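Local coordinates for VAO-type flavoprotein oxidase VAO615 (Myceliophthora thermophila, PDB 6F72) that probably acts as an oxidoreductase, carrying a bicovalently bound FAD that reacts rapidly with molecular oxygen once reduced, although no substrate has been identified, at residues Trp527-Leu540 and Tyr553-Val565. Residues are numbered along the deposited sequence; the frame is centred on the assembly and turned at random.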
loop_
_atom_site.group_PDB
_atom_site.type_symbol
_atom_site.label_atom_id
_atom_site.label_comp_id
_atom_site.label_asym_id
_atom_site.label_seq_id
_atom_site.Cartn_x
_atom_site.Cartn_y
_atom_site.Cartn_z
ATOM N N TRP A 527 17.158 -0.354 0.202
ATOM C CA TRP A 527 15.920 0.375 0.518
ATOM C C TRP A 527 16.108 1.887 0.682
ATOM O O TRP A 527 15.284 2.646 0.195
ATOM C CB TRP A 527 15.197 -0.203 1.762
ATOM C CG TRP A 527 16.019 -0.144 3.004
ATOM C CD1 TRP A 527 16.911 -1.080 3.437
ATOM C CD2 TRP A 527 16.038 0.904 3.975
ATOM N NE1 TRP A 527 17.495 -0.684 4.609
ATOM C CE2 TRP A 527 16.977 0.534 4.968
ATOM C CE3 TRP A 527 15.356 2.125 4.106
ATOM C CZ2 TRP A 527 17.255 1.339 6.085
ATOM C CZ3 TRP A 527 15.638 2.933 5.218
ATOM C CH2 TRP A 527 16.578 2.527 6.195
ATOM N N LYS A 528 17.172 2.303 1.371
ATOM C CA LYS A 528 17.375 3.700 1.745
ATOM C C LYS A 528 17.490 4.588 0.509
ATOM O O LYS A 528 16.738 5.564 0.355
ATOM C CB LYS A 528 18.611 3.853 2.644
ATOM C CG LYS A 528 18.755 5.250 3.251
ATOM C CD LYS A 528 20.043 5.408 4.044
ATOM C CE LYS A 528 19.852 4.962 5.486
ATOM N NZ LYS A 528 21.122 4.968 6.255
ATOM N N GLU A 529 18.430 4.228 -0.366
ATOM C CA GLU A 529 18.656 4.951 -1.600
ATOM C C GLU A 529 17.456 4.826 -2.529
ATOM O O GLU A 529 17.065 5.802 -3.164
ATOM C CB GLU A 529 19.947 4.472 -2.272
ATOM C CG GLU A 529 20.182 4.993 -3.676
ATOM C CD GLU A 529 21.289 4.232 -4.382
ATOM O OE1 GLU A 529 22.447 4.259 -3.884
ATOM O OE2 GLU A 529 21.012 3.599 -5.438
ATOM N N SER A 530 16.854 3.648 -2.596
ATOM C CA SER A 530 15.813 3.441 -3.581
ATOM C C SER A 530 14.449 4.008 -3.176
ATOM O O SER A 530 13.709 4.514 -4.031
ATOM C CB SER A 530 15.703 1.979 -3.939
ATOM O OG SER A 530 15.007 1.866 -5.157
ATOM N N PHE A 531 14.110 3.937 -1.889
ATOM C CA PHE A 531 12.810 4.444 -1.440
ATOM C C PHE A 531 12.797 5.964 -1.310
ATOM O O PHE A 531 11.792 6.599 -1.613
ATOM C CB PHE A 531 12.374 3.840 -0.090
ATOM C CG PHE A 531 12.148 2.345 -0.097
ATOM C CD1 PHE A 531 12.155 1.599 -1.269
ATOM C CD2 PHE A 531 11.843 1.687 1.115
ATOM C CE1 PHE A 531 11.930 0.231 -1.243
ATOM C CE2 PHE A 531 11.599 0.323 1.144
ATOM C CZ PHE A 531 11.656 -0.405 -0.035
ATOM N N TYR A 532 13.906 6.532 -0.841
ATOM C CA TYR A 532 13.951 7.927 -0.419
ATOM C C TYR A 532 14.878 8.805 -1.256
ATOM O O TYR A 532 14.589 9.987 -1.450
ATOM C CB TYR A 532 14.295 8.016 1.071
ATOM C CG TYR A 532 13.423 7.136 1.927
ATOM C CD1 TYR A 532 12.075 7.477 2.191
ATOM C CD2 TYR A 532 13.922 5.959 2.473
ATOM C CE1 TYR A 532 11.265 6.654 2.982
ATOM C CE2 TYR A 532 13.128 5.136 3.260
ATOM C CZ TYR A 532 11.800 5.483 3.516
ATOM O OH TYR A 532 11.004 4.654 4.289
ATOM N N GLY A 533 15.972 8.231 -1.766
ATOM C CA GLY A 533 16.914 8.995 -2.602
ATOM C C GLY A 533 17.512 10.187 -1.864
ATOM O O GLY A 533 17.862 10.083 -0.678
ATOM N N ASP A 534 17.616 11.323 -2.561
ATOM C CA ASP A 534 18.270 12.506 -2.002
ATOM C C ASP A 534 17.460 13.163 -0.870
ATOM O O ASP A 534 18.053 13.780 0.005
ATOM C CB ASP A 534 18.668 13.519 -3.107
ATOM C CG ASP A 534 19.655 12.931 -4.119
ATOM O OD1 ASP A 534 20.588 12.214 -3.697
ATOM O OD2 ASP A 534 19.498 13.182 -5.343
ATOM N N ASN A 535 16.135 12.984 -0.866
ATOM C CA ASN A 535 15.259 13.455 0.230
ATOM C C ASN A 535 15.571 12.918 1.622
ATOM O O ASN A 535 15.111 13.491 2.607
ATOM C CB ASN A 535 13.787 13.164 -0.058
ATOM C CG ASN A 535 13.172 14.152 -1.013
ATOM O OD1 ASN A 535 13.659 15.281 -1.179
ATOM N ND2 ASN A 535 12.082 13.738 -1.650
ATOM N N TYR A 536 16.347 11.835 1.693
ATOM C CA TYR A 536 16.571 11.125 2.952
ATOM C C TYR A 536 17.171 11.960 4.087
ATOM O O TYR A 536 16.719 11.840 5.227
ATOM C CB TYR A 536 17.361 9.811 2.760
ATOM C CG TYR A 536 17.210 8.904 3.959
ATOM C CD1 TYR A 536 16.072 8.106 4.097
ATOM C CD2 TYR A 536 18.180 8.873 4.974
ATOM C CE1 TYR A 536 15.897 7.296 5.204
ATOM C CE2 TYR A 536 18.017 8.056 6.087
ATOM C CZ TYR A 536 16.874 7.274 6.191
ATOM O OH TYR A 536 16.685 6.448 7.279
ATOM N N ALA A 537 18.161 12.799 3.783
ATOM C CA ALA A 537 18.787 13.641 4.810
ATOM C C ALA A 537 17.743 14.540 5.489
ATOM O O ALA A 537 17.731 14.652 6.720
ATOM C CB ALA A 537 19.915 14.471 4.222
ATOM N N ARG A 538 16.862 15.138 4.680
ATOM C CA ARG A 538 15.847 16.069 5.179
ATOM C C ARG A 538 14.732 15.334 5.917
ATOM O O ARG A 538 14.258 15.812 6.953
ATOM C CB ARG A 538 15.257 16.950 4.077
ATOM C CG ARG A 538 14.577 18.183 4.653
ATOM C CD ARG A 538 13.661 18.883 3.673
ATOM N NE ARG A 538 12.757 19.756 4.409
ATOM C CZ ARG A 538 11.663 20.321 3.909
ATOM N NH1 ARG A 538 11.315 20.116 2.641
ATOM N NH2 ARG A 538 10.918 21.103 4.686
ATOM N N LEU A 539 14.328 14.188 5.372
ATOM C CA LEU A 539 13.403 13.277 6.046
ATOM C C LEU A 539 13.932 12.865 7.415
ATOM O O LEU A 539 13.168 12.781 8.380
ATOM C CB LEU A 539 13.099 12.068 5.164
ATOM C CG LEU A 539 12.199 12.344 3.955
ATOM C CD1 LEU A 539 12.247 11.223 2.927
ATOM C CD2 LEU A 539 10.757 12.626 4.370
ATOM N N LEU A 540 15.236 12.631 7.501
ATOM C CA LEU A 540 15.884 12.262 8.756
ATOM C C LEU A 540 15.912 13.409 9.760
ATOM O O LEU A 540 15.739 13.191 10.966
ATOM C CB LEU A 540 17.295 11.716 8.511
ATOM C CG LEU A 540 18.006 11.049 9.688
ATOM C CD1 LEU A 540 17.309 9.753 10.127
ATOM C CD2 LEU A 540 19.454 10.776 9.308
ATOM N N TYR A 553 9.156 3.093 15.059
ATOM C CA TYR A 553 10.024 2.274 14.220
ATOM C C TYR A 553 9.189 1.498 13.208
ATOM O O TYR A 553 8.205 0.847 13.572
ATOM C CB TYR A 553 10.857 1.306 15.080
ATOM C CG TYR A 553 11.458 0.180 14.257
ATOM C CD1 TYR A 553 12.687 0.344 13.613
ATOM C CD2 TYR A 553 10.764 -1.021 14.069
ATOM C CE1 TYR A 553 13.225 -0.674 12.833
ATOM C CE2 TYR A 553 11.292 -2.047 13.293
ATOM C CZ TYR A 553 12.520 -1.858 12.675
ATOM O OH TYR A 553 13.042 -2.857 11.909
ATOM N N VAL A 554 9.600 1.546 11.945
ATOM C CA VAL A 554 9.127 0.604 10.924
ATOM C C VAL A 554 10.346 0.145 10.123
ATOM O O VAL A 554 11.262 0.946 9.882
ATOM C CB VAL A 554 8.026 1.189 9.982
ATOM C CG1 VAL A 554 6.684 1.373 10.694
ATOM C CG2 VAL A 554 8.458 2.512 9.349
ATOM N N LYS A 555 10.349 -1.117 9.701
ATOM C CA LYS A 555 11.397 -1.668 8.842
ATOM C C LYS A 555 11.381 -0.893 7.526
ATOM O O LYS A 555 10.306 -0.658 6.953
ATOM C CB LYS A 555 11.187 -3.172 8.590
ATOM C CG LYS A 555 12.303 -3.866 7.792
ATOM C CD LYS A 555 13.591 -3.978 8.614
ATOM C CE LYS A 555 14.718 -4.701 7.883
ATOM N NZ LYS A 555 14.324 -6.092 7.528
ATOM N N THR A 556 12.577 -0.497 7.087
ATOM C CA THR A 556 12.817 0.395 5.931
ATOM C C THR A 556 12.250 1.815 6.079
ATOM O O THR A 556 12.195 2.563 5.091
ATOM C CB THR A 556 12.395 -0.196 4.554
ATOM O OG1 THR A 556 10.978 -0.067 4.362
ATOM C CG2 THR A 556 12.867 -1.659 4.363
ATOM N N GLY A 557 11.861 2.197 7.296
ATOM C CA GLY A 557 11.363 3.549 7.552
ATOM C C GLY A 557 12.474 4.566 7.732
ATOM O O GLY A 557 13.609 4.201 8.068
ATOM N N VAL A 558 12.149 5.851 7.547
ATOM C CA VAL A 558 13.123 6.898 7.819
ATOM C C VAL A 558 13.528 6.811 9.291
ATOM O O VAL A 558 12.668 6.796 10.170
ATOM C CB VAL A 558 12.580 8.320 7.479
ATOM C CG1 VAL A 558 13.562 9.403 7.913
ATOM C CG2 VAL A 558 12.256 8.440 5.995
ATOM N N GLY A 559 14.833 6.725 9.538
ATOM C CA GLY A 559 15.367 6.699 10.895
ATOM C C GLY A 559 15.230 5.355 11.596
ATOM O O GLY A 559 15.413 5.271 12.817
ATOM N N SER A 560 14.921 4.303 10.829
ATOM C CA SER A 560 14.737 2.955 11.391
ATOM C C SER A 560 16.054 2.320 11.783
ATOM O O SER A 560 16.076 1.417 12.637
ATOM C CB SER A 560 14.009 2.040 10.412
ATOM O OG SER A 560 14.710 1.959 9.191
ATOM N N GLU A 561 17.140 2.787 11.161
ATOM C CA GLU A 561 18.493 2.314 11.451
ATOM C C GLU A 561 18.940 2.595 12.902
ATOM O O GLU A 561 20.006 2.153 13.322
ATOM C CB GLU A 561 19.503 2.834 10.393
ATOM C CG GLU A 561 19.928 4.307 10.507
ATOM C CD GLU A 561 18.969 5.330 9.864
ATOM O OE1 GLU A 561 17.851 4.967 9.426
ATOM O OE2 GLU A 561 19.331 6.537 9.808
ATOM N N VAL A 562 18.115 3.310 13.666
ATOM C CA VAL A 562 18.311 3.466 15.113
ATOM C C VAL A 562 18.076 2.131 15.849
ATOM O O VAL A 562 18.731 1.861 16.854
ATOM C CB VAL A 562 17.435 4.619 15.683
ATOM C CG1 VAL A 562 17.442 4.659 17.211
ATOM C CG2 VAL A 562 17.913 5.961 15.137
ATOM N N TRP A 563 17.169 1.300 15.332
ATOM C CA TRP A 563 16.870 -0.007 15.937
ATOM C C TRP A 563 17.433 -1.190 15.134
ATOM O O TRP A 563 17.273 -1.245 13.906
ATOM C CB TRP A 563 15.355 -0.180 16.126
ATOM C CG TRP A 563 14.736 0.839 17.051
ATOM C CD1 TRP A 563 14.045 1.967 16.688
ATOM C CD2 TRP A 563 14.763 0.833 18.489
ATOM N NE1 TRP A 563 13.627 2.649 17.807
ATOM C CE2 TRP A 563 14.055 1.983 18.925
ATOM C CE3 TRP A 563 15.301 -0.040 19.453
ATOM C CZ2 TRP A 563 13.884 2.294 20.284
ATOM C CZ3 TRP A 563 15.126 0.267 20.804
ATOM C CH2 TRP A 563 14.423 1.430 21.206
ATOM N N ASP A 564 18.105 -2.108 15.843
ATOM C CA ASP A 564 18.424 -3.472 15.361
ATOM C C ASP A 564 17.347 -4.450 15.806
ATOM O O ASP A 564 16.819 -4.346 16.922
ATOM C CB ASP A 564 19.738 -4.010 15.953
ATOM C CG ASP A 564 20.968 -3.299 15.446
ATOM O OD1 ASP A 564 20.990 -2.806 14.288
ATOM O OD2 ASP A 564 21.941 -3.257 16.230
ATOM N N VAL A 565 17.063 -5.415 14.936
ATOM C CA VAL A 565 16.154 -6.513 15.219
ATOM C C VAL A 565 17.039 -7.746 15.452
ATOM O O VAL A 565 17.726 -8.184 14.524
ATOM C CB VAL A 565 15.187 -6.748 14.023
ATOM C CG1 VAL A 565 14.263 -7.938 14.275
ATOM C CG2 VAL A 565 14.390 -5.484 13.712
HETATM O O HOH W 1 9.653 6.043 6.114
#
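Two type II turns in tandem, V554 to G557 and G557 to S560, carry the loop past helix 527-532 and the start of helix 536-546; the closest CA approaches are W527 CA to T556 CA, 6.2 Å, and L540 CA to G559 CA, 6.0 Å. A turn backbone laid against helices needs partners for its polar atoms, and here two tyrosines supply some of them, while S560 OG serves G557 O from within the loop. Y532 OH donates to T556 O at 2.5 Å, in the carbonyl plane and on a lone pair, and accepts from a water that itself takes V558 N-H. In Y536, CG anti to the backbone N (chi1 -162°) sends the ring toward the second turn, where its OH receives G559 N at 2.9 Å in a nearly straight bond (176°), while donating weakly to E561 OE1. Both segments belong to the berberine-bridge-enzyme-like region near the C-terminus, and V554, at the head of the first turn, touches the FAD. Between the tyrosines, V558 lays CG2 over one face of Y532, 3.9 Å from the ring centroid, with F531 CB on the opposite face; CG1 rests on L539 O. T556 CA lies over the six-membered ring of W527, which K528 CB backs from the other side, and W527 CH2 reaches S560 OG at 3.6 Å. With W527 cut back to alanine, T556 CA would probably lose the ring it lies against and a gap would open beside S560. At the edge of the F531 ring, in its plane, T556 OG1 lies 3.3 Å from F531 CE2 while donating to K555 O.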